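MRNA export factor MEX67 (Candida albicans, PDB 1Q40) probably serves in the export of messenger RNA from the nucleus, its NTF2-like domain pairing with a second protein chain. Local coordinates at residues L38-V49 with M197-I206. Numbering follows the deposited sequence.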
ATOM      1  N   LEU B  38     -16.679  -8.461 -13.789  1.00 47.00           N
ATOM      2  CA  LEU B  38     -16.062  -8.766 -12.492  1.00 46.45           C
ATOM      3  C   LEU B  38     -16.663  -7.986 -11.325  1.00 45.10           C
ATOM      4  O   LEU B  38     -16.509  -8.369 -10.182  1.00 44.52           O
ATOM      5  CB  LEU B  38     -14.557  -8.488 -12.527  1.00 45.62           C
ATOM      6  CG  LEU B  38     -13.710  -9.295 -13.502  1.00 47.78           C
ATOM      7  CD1 LEU B  38     -12.310  -8.711 -13.577  1.00 47.23           C
ATOM      8  CD2 LEU B  38     -13.670 -10.759 -13.090  1.00 50.10           C
ATOM      9  N   TYR B  39     -17.337  -6.885 -11.613  1.00 44.28           N
ATOM     10  CA  TYR B  39     -17.825  -6.008 -10.562  1.00 43.64           C
ATOM     11  C   TYR B  39     -19.342  -6.124 -10.434  1.00 44.72           C
ATOM     12  O   TYR B  39     -20.040  -6.304 -11.430  1.00 45.25           O
ATOM     13  CB  TYR B  39     -17.389  -4.570 -10.853  1.00 41.93           C
ATOM     14  CG  TYR B  39     -15.882  -4.405 -10.903  1.00 40.30           C
ATOM     15  CD1 TYR B  39     -15.163  -4.001  -9.772  1.00 39.20           C
ATOM     16  CD2 TYR B  39     -15.172  -4.656 -12.073  1.00 39.23           C
ATOM     17  CE1 TYR B  39     -13.781  -3.852  -9.808  1.00 36.83           C
ATOM     18  CE2 TYR B  39     -13.792  -4.509 -12.122  1.00 37.88           C
ATOM     19  CZ  TYR B  39     -13.101  -4.103 -10.983  1.00 36.23           C
ATOM     20  OH  TYR B  39     -11.736  -3.956 -11.030  1.00 33.28           O
ATOM     21  N   GLN B  40     -19.833  -6.044  -9.199  1.00 44.87           N
ATOM     22  CA  GLN B  40     -21.263  -6.103  -8.906  1.00 46.17           C
ATOM     23  C   GLN B  40     -21.715  -4.830  -8.181  1.00 45.00           C
ATOM     24  O   GLN B  40     -20.932  -3.891  -8.037  1.00 43.08           O
ATOM     25  CB  GLN B  40     -21.563  -7.344  -8.067  1.00 47.95           C
ATOM     26  CG  GLN B  40     -21.109  -8.648  -8.701  1.00 50.78           C
ATOM     27  CD  GLN B  40     -22.000  -9.089  -9.853  1.00 55.09           C
ATOM     28  OE1 GLN B  40     -22.067  -8.414 -10.891  1.00 57.35           O
ATOM     29  NE2 GLN B  40     -22.676 -10.229  -9.683  1.00 57.74           N
ATOM     30  N   ASN B  41     -22.972  -4.802  -7.733  1.00 45.50           N
ATOM     31  CA  ASN B  41     -23.569  -3.603  -7.119  1.00 45.15           C
ATOM     32  C   ASN B  41     -22.836  -3.083  -5.884  1.00 43.54           C
ATOM     33  O   ASN B  41     -22.686  -1.872  -5.723  1.00 42.64           O
ATOM     34  CB  ASN B  41     -25.041  -3.845  -6.752  1.00 46.77           C
ATOM     35  CG  ASN B  41     -25.948  -3.852  -7.958  1.00 48.66           C
ATOM     36  OD1 ASN B  41     -25.607  -3.312  -9.002  1.00 50.66           O
ATOM     37  ND2 ASN B  41     -27.118  -4.471  -7.819  1.00 50.94           N
ATOM     38  N   GLU B  42     -22.381  -3.999  -5.033  1.00 42.82           N
ATOM     39  CA  GLU B  42     -21.697  -3.649  -3.789  1.00 42.13           C
ATOM     40  C   GLU B  42     -20.171  -3.465  -3.938  1.00 39.17           C
ATOM     41  O   GLU B  42     -19.500  -3.078  -2.984  1.00 38.55           O
ATOM     42  CB  GLU B  42     -21.990  -4.714  -2.717  1.00 43.77           C
ATOM     43  CG  GLU B  42     -23.428  -4.708  -2.197  1.00 47.89           C
ATOM     44  CD  GLU B  42     -23.612  -5.558  -0.936  1.00 53.36           C
ATOM     45  OE1 GLU B  42     -22.865  -6.554  -0.744  1.00 54.92           O
ATOM     46  OE2 GLU B  42     -24.516  -5.238  -0.128  1.00 57.75           O
ATOM     47  N   SER B  43     -19.634  -3.741  -5.126  1.00 37.27           N
ATOM     48  CA  SER B  43     -18.197  -3.642  -5.378  1.00 35.00           C
ATOM     49  C   SER B  43     -17.703  -2.195  -5.266  1.00 32.93           C
ATOM     50  O   SER B  43     -18.441  -1.258  -5.567  1.00 32.24           O
ATOM     51  CB  SER B  43     -17.848  -4.195  -6.762  1.00 34.96           C
ATOM     52  OG  SER B  43     -18.073  -5.587  -6.824  1.00 36.00           O
ATOM     53  N   GLN B  44     -16.449  -2.041  -4.840  1.00 30.93           N
ATOM     54  CA  GLN B  44     -15.848  -0.730  -4.595  1.00 29.69           C
ATOM     55  C   GLN B  44     -14.493  -0.565  -5.309  1.00 28.14           C
ATOM     56  O   GLN B  44     -13.652  -1.485  -5.342  1.00 27.61           O
ATOM     57  CB  GLN B  44     -15.682  -0.480  -3.092  1.00 29.78           C
ATOM     58  CG  GLN B  44     -16.981  -0.465  -2.318  1.00 31.32           C
ATOM     59  CD  GLN B  44     -16.769  -0.284  -0.824  1.00 32.42           C
ATOM     60  OE1 GLN B  44     -16.606   0.837  -0.344  1.00 33.22           O
ATOM     61  NE2 GLN B  44     -16.781  -1.385  -0.088  1.00 31.15           N
ATOM     62  N   PHE B  45     -14.320   0.613  -5.904  1.00 27.10           N
ATOM     63  CA  PHE B  45     -13.060   1.041  -6.485  1.00 26.36           C
ATOM     64  C   PHE B  45     -12.723   2.462  -6.079  1.00 25.88           C
ATOM     65  O   PHE B  45     -13.570   3.347  -6.127  1.00 26.14           O
ATOM     66  CB  PHE B  45     -13.110   1.004  -8.009  1.00 26.36           C
ATOM     67  CG  PHE B  45     -11.867   1.545  -8.661  1.00 25.45           C
ATOM     68  CD1 PHE B  45     -10.697   0.800  -8.670  1.00 24.82           C
ATOM     69  CD2 PHE B  45     -11.870   2.803  -9.273  1.00 25.15           C
ATOM     70  CE1 PHE B  45      -9.534   1.298  -9.269  1.00 24.74           C
ATOM     71  CE2 PHE B  45     -10.709   3.304  -9.862  1.00 24.99           C
ATOM     72  CZ  PHE B  45      -9.547   2.552  -9.858  1.00 25.66           C
ATOM     73  N   SER B  46     -11.470   2.688  -5.706  1.00 25.56           N
ATOM     74  CA  SER B  46     -10.940   4.039  -5.662  1.00 24.71           C
ATOM     75  C   SER B  46      -9.457   4.056  -6.011  1.00 24.22           C
ATOM     76  O   SER B  46      -8.755   3.034  -5.927  1.00 24.02           O
ATOM     77  CB  SER B  46     -11.216   4.707  -4.311  1.00 25.24           C
ATOM     78  OG  SER B  46     -10.886   3.868  -3.217  1.00 26.13           O
HETATM   79  N   MSE B  47      -9.009   5.222  -6.465  1.00 23.43           N
HETATM   80  CA  MSE B  47      -7.629   5.459  -6.854  1.00 23.27           C
HETATM   81  C   MSE B  47      -7.054   6.595  -6.000  1.00 22.73           C
HETATM   82  O   MSE B  47      -7.737   7.592  -5.733  1.00 22.79           O
HETATM   83  CB  MSE B  47      -7.553   5.801  -8.352  1.00 23.16           C
HETATM   84  CG  MSE B  47      -6.150   6.108  -8.873  1.00 22.61           C
HETATM   85 SE   MSE B  47      -5.665   8.005  -8.669  1.00 25.14          SE
HETATM   86  CE  MSE B  47      -7.163   8.813  -9.530  1.00 23.33           C
ATOM     87  N   GLN B  48      -5.809   6.421  -5.562  1.00 22.27           N
ATOM     88  CA  GLN B  48      -5.105   7.414  -4.731  1.00 21.88           C
ATOM     89  C   GLN B  48      -3.742   7.749  -5.349  1.00 21.11           C
ATOM     90  O   GLN B  48      -3.062   6.869  -5.868  1.00 21.80           O
ATOM     91  CB  GLN B  48      -4.966   6.877  -3.279  1.00 21.60           C
ATOM     92  CG  GLN B  48      -4.229   5.515  -3.144  1.00 23.28           C
ATOM     93  CD  GLN B  48      -4.164   4.972  -1.703  1.00 23.43           C
ATOM     94  OE1 GLN B  48      -3.769   5.684  -0.779  1.00 23.72           O
ATOM     95  NE2 GLN B  48      -4.541   3.711  -1.527  1.00 21.61           N
ATOM     96  N   VAL B  49      -3.354   9.022  -5.310  1.00 20.63           N
ATOM     97  CA  VAL B  49      -2.044   9.475  -5.757  1.00 20.44           C
ATOM     98  C   VAL B  49      -1.152   9.742  -4.534  1.00 20.95           C
ATOM     99  O   VAL B  49      -1.573  10.392  -3.569  1.00 19.64           O
ATOM    100  CB  VAL B  49      -2.135  10.762  -6.611  1.00 20.75           C
ATOM    101  CG1 VAL B  49      -0.748  11.325  -6.919  1.00 20.19           C
ATOM    102  CG2 VAL B  49      -2.906  10.490  -7.889  1.00 20.86           C
HETATM  103  N   MSE B 197     -15.872 -15.194 -10.605  1.00 63.69           N
HETATM  104  CA  MSE B 197     -15.007 -14.359  -9.761  1.00 61.44           C
HETATM  105  C   MSE B 197     -15.581 -12.943  -9.701  1.00 58.56           C
HETATM  106  O   MSE B 197     -15.900 -12.356 -10.732  1.00 58.28           O
HETATM  107  CB  MSE B 197     -13.567 -14.329 -10.299  1.00 61.32           C
HETATM  108  CG  MSE B 197     -12.751 -15.567  -9.944  1.00 64.42           C
HETATM  109 SE   MSE B 197     -10.877 -15.474 -10.495  0.50 67.41          SE
HETATM  110  CE  MSE B 197     -11.095 -15.645 -12.419  1.00 69.36           C
ATOM    111  N   ILE B 198     -15.720 -12.415  -8.487  1.00 55.84           N
ATOM    112  CA  ILE B 198     -16.221 -11.063  -8.263  1.00 53.33           C
ATOM    113  C   ILE B 198     -15.175 -10.250  -7.495  1.00 49.59           C
ATOM    114  O   ILE B 198     -14.742 -10.651  -6.417  1.00 49.09           O
ATOM    115  CB  ILE B 198     -17.546 -11.117  -7.466  1.00 54.44           C
ATOM    116  CG1 ILE B 198     -18.637 -11.843  -8.269  1.00 57.38           C
ATOM    117  CG2 ILE B 198     -18.003  -9.720  -7.051  1.00 53.96           C
ATOM    118  CD1 ILE B 198     -18.948 -11.232  -9.634  1.00 58.54           C
ATOM    119  N   VAL B 199     -14.766  -9.117  -8.058  1.00 45.87           N
ATOM    120  CA  VAL B 199     -13.929  -8.158  -7.345  1.00 42.48           C
ATOM    121  C   VAL B 199     -14.807  -7.356  -6.387  1.00 40.38           C
ATOM    122  O   VAL B 199     -15.621  -6.531  -6.809  1.00 39.37           O
ATOM    123  CB  VAL B 199     -13.173  -7.209  -8.317  1.00 41.70           C
ATOM    124  CG1 VAL B 199     -12.302  -6.218  -7.551  1.00 40.49           C
ATOM    125  CG2 VAL B 199     -12.319  -8.013  -9.302  1.00 42.08           C
ATOM    126  N   ALA B 200     -14.651  -7.635  -5.094  1.00 38.52           N
ATOM    127  CA  ALA B 200     -15.368  -6.937  -4.032  1.00 37.17           C
ATOM    128  C   ALA B 200     -14.790  -5.547  -3.764  1.00 34.96           C
ATOM    129  O   ALA B 200     -15.529  -4.618  -3.460  1.00 34.20           O
ATOM    130  CB  ALA B 200     -15.329  -7.752  -2.750  1.00 37.82           C
ATOM    131  N   SER B 201     -13.467  -5.448  -3.834  1.00 33.27           N
ATOM    132  CA  SER B 201     -12.719  -4.227  -3.512  1.00 31.55           C
ATOM    133  C   SER B 201     -11.509  -4.132  -4.428  1.00 30.21           C
ATOM    134  O   SER B 201     -10.879  -5.136  -4.737  1.00 30.50           O
ATOM    135  CB  SER B 201     -12.266  -4.229  -2.043  1.00 31.53           C
ATOM    136  OG  SER B 201     -11.346  -3.171  -1.780  1.00 30.56           O
ATOM    137  N   ASP B 202     -11.174  -2.909  -4.832  1.00 29.20           N
ATOM    138  CA  ASP B 202     -10.132  -2.646  -5.813  1.00 28.20           C
ATOM    139  C   ASP B 202      -9.558  -1.261  -5.499  1.00 27.53           C
ATOM    140  O   ASP B 202     -10.270  -0.266  -5.640  1.00 26.14           O
ATOM    141  CB  ASP B 202     -10.775  -2.683  -7.189  1.00 29.26           C
ATOM    142  CG  ASP B 202      -9.793  -2.543  -8.330  1.00 29.53           C
ATOM    143  OD1 ASP B 202      -8.611  -2.199  -8.118  1.00 28.32           O
ATOM    144  OD2 ASP B 202     -10.153  -2.744  -9.511  1.00 32.44           O
ATOM    145  N   THR B 203      -8.299  -1.206  -5.041  1.00 26.93           N
ATOM    146  CA  THR B 203      -7.623   0.060  -4.738  1.00 26.97           C
ATOM    147  C   THR B 203      -6.349   0.185  -5.567  1.00 26.35           C
ATOM    148  O   THR B 203      -5.497  -0.702  -5.533  1.00 26.35           O
ATOM    149  CB  THR B 203      -7.285   0.203  -3.220  1.00 27.09           C
ATOM    150  OG1 THR B 203      -6.630  -0.973  -2.714  1.00 27.93           O
ATOM    151  CG2 THR B 203      -8.534   0.271  -2.397  1.00 29.29           C
ATOM    152  N   LEU B 204      -6.231   1.298  -6.291  1.00 25.24           N
ATOM    153  CA  LEU B 204      -5.102   1.573  -7.162  1.00 24.98           C
ATOM    154  C   LEU B 204      -4.351   2.757  -6.582  1.00 24.35           C
ATOM    155  O   LEU B 204      -4.945   3.801  -6.351  1.00 23.57           O
ATOM    156  CB  LEU B 204      -5.596   1.943  -8.563  1.00 25.21           C
ATOM    157  CG  LEU B 204      -4.565   2.401  -9.604  1.00 25.07           C
ATOM    158  CD1 LEU B 204      -3.452   1.381  -9.801  1.00 26.53           C
ATOM    159  CD2 LEU B 204      -5.251   2.676 -10.919  1.00 25.15           C
ATOM    160  N   LEU B 205      -3.049   2.584  -6.355  1.00 23.82           N
ATOM    161  CA  LEU B 205      -2.177   3.646  -5.892  1.00 23.34           C
ATOM    162  C   LEU B 205      -1.211   4.024  -7.015  1.00 22.92           C
ATOM    163  O   LEU B 205      -0.531   3.160  -7.566  1.00 22.79           O
ATOM    164  CB  LEU B 205      -1.400   3.211  -4.649  1.00 23.77           C
ATOM    165  CG  LEU B 205      -0.609   4.341  -3.949  1.00 25.55           C
ATOM    166  CD1 LEU B 205      -0.595   4.135  -2.463  1.00 28.29           C
ATOM    167  CD2 LEU B 205       0.841   4.435  -4.437  1.00 25.39           C
ATOM    168  N   ILE B 206      -1.157   5.319  -7.324  1.00 22.34           N
ATOM    169  CA  ILE B 206      -0.332   5.882  -8.398  1.00 21.91           C
ATOM    170  C   ILE B 206       0.766   6.742  -7.776  1.00 21.39           C
ATOM    171  O   ILE B 206       0.490   7.569  -6.905  1.00 20.93           O
ATOM    172  CB  ILE B 206      -1.218   6.744  -9.326  1.00 22.39           C
ATOM    173  CG1 ILE B 206      -2.349   5.899  -9.943  1.00 22.48           C
ATOM    174  CG2 ILE B 206      -0.386   7.420 -10.419  1.00 22.79           C
ATOM    175  CD1 ILE B 206      -1.867   4.796 -10.900  1.00 23.91           C
TER
HETATM  176  O   HOH W   1     -17.365  -4.020  -1.407  1.00 31.08           O
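Tyr39 OH donates a short hydrogen bond to Asp202 OD2 (2.5 Å), using the anti lone pair of that oxygen. Ring and carboxylate are nearly coplanar, 13° apart, so the acid meets the ring at its edge while Val199 covers one face in a CH-pi contact, CB 4.2 Å from the Tyr39 ring centroid. Asp202 extends away from its backbone N (chi1 -175°), which brings its carboxylate beside Phe45, whose CD1 is 3.5 Å from Asp202 CG, the planes 76° apart. Ser43 OG donates to Val199 O (2.6 Å) of strand 198-206 and accepts from Gln40 N (3.0 Å); the latter bond reinforces the type I turn Gln40-Ser43, closed by Ser43 N to Gln40 O. One water bridges Glu42 O, Ala200 O and Gln44 NE2.

Strands 44-49 and 198-206 run parallel, in register from Gln44-Ser201 to Val49-Ile206, with Gln48 N bonded to Leu204 O (2.9 Å). Phe45, Asp202, Met47 and Leu204 share one face; Gln44, Ser46, Gln48, Ser201 and Thr203 line the other, where another protein chain binds their polar ends.

Asp202 OD2 also forms a salt bridge with Arg185 of strand 181-190, and the hydroxyl of Tyr24, on helix 14-29, hydrogen-bonds to that of Tyr39. Phe104 of helix 96-105 stacks edge-to-face on Phe45. In the curved NTF2-like sheet the pair lies between antiparallel strands 94-95, beside 44-49, and 181-190, beside 198-208.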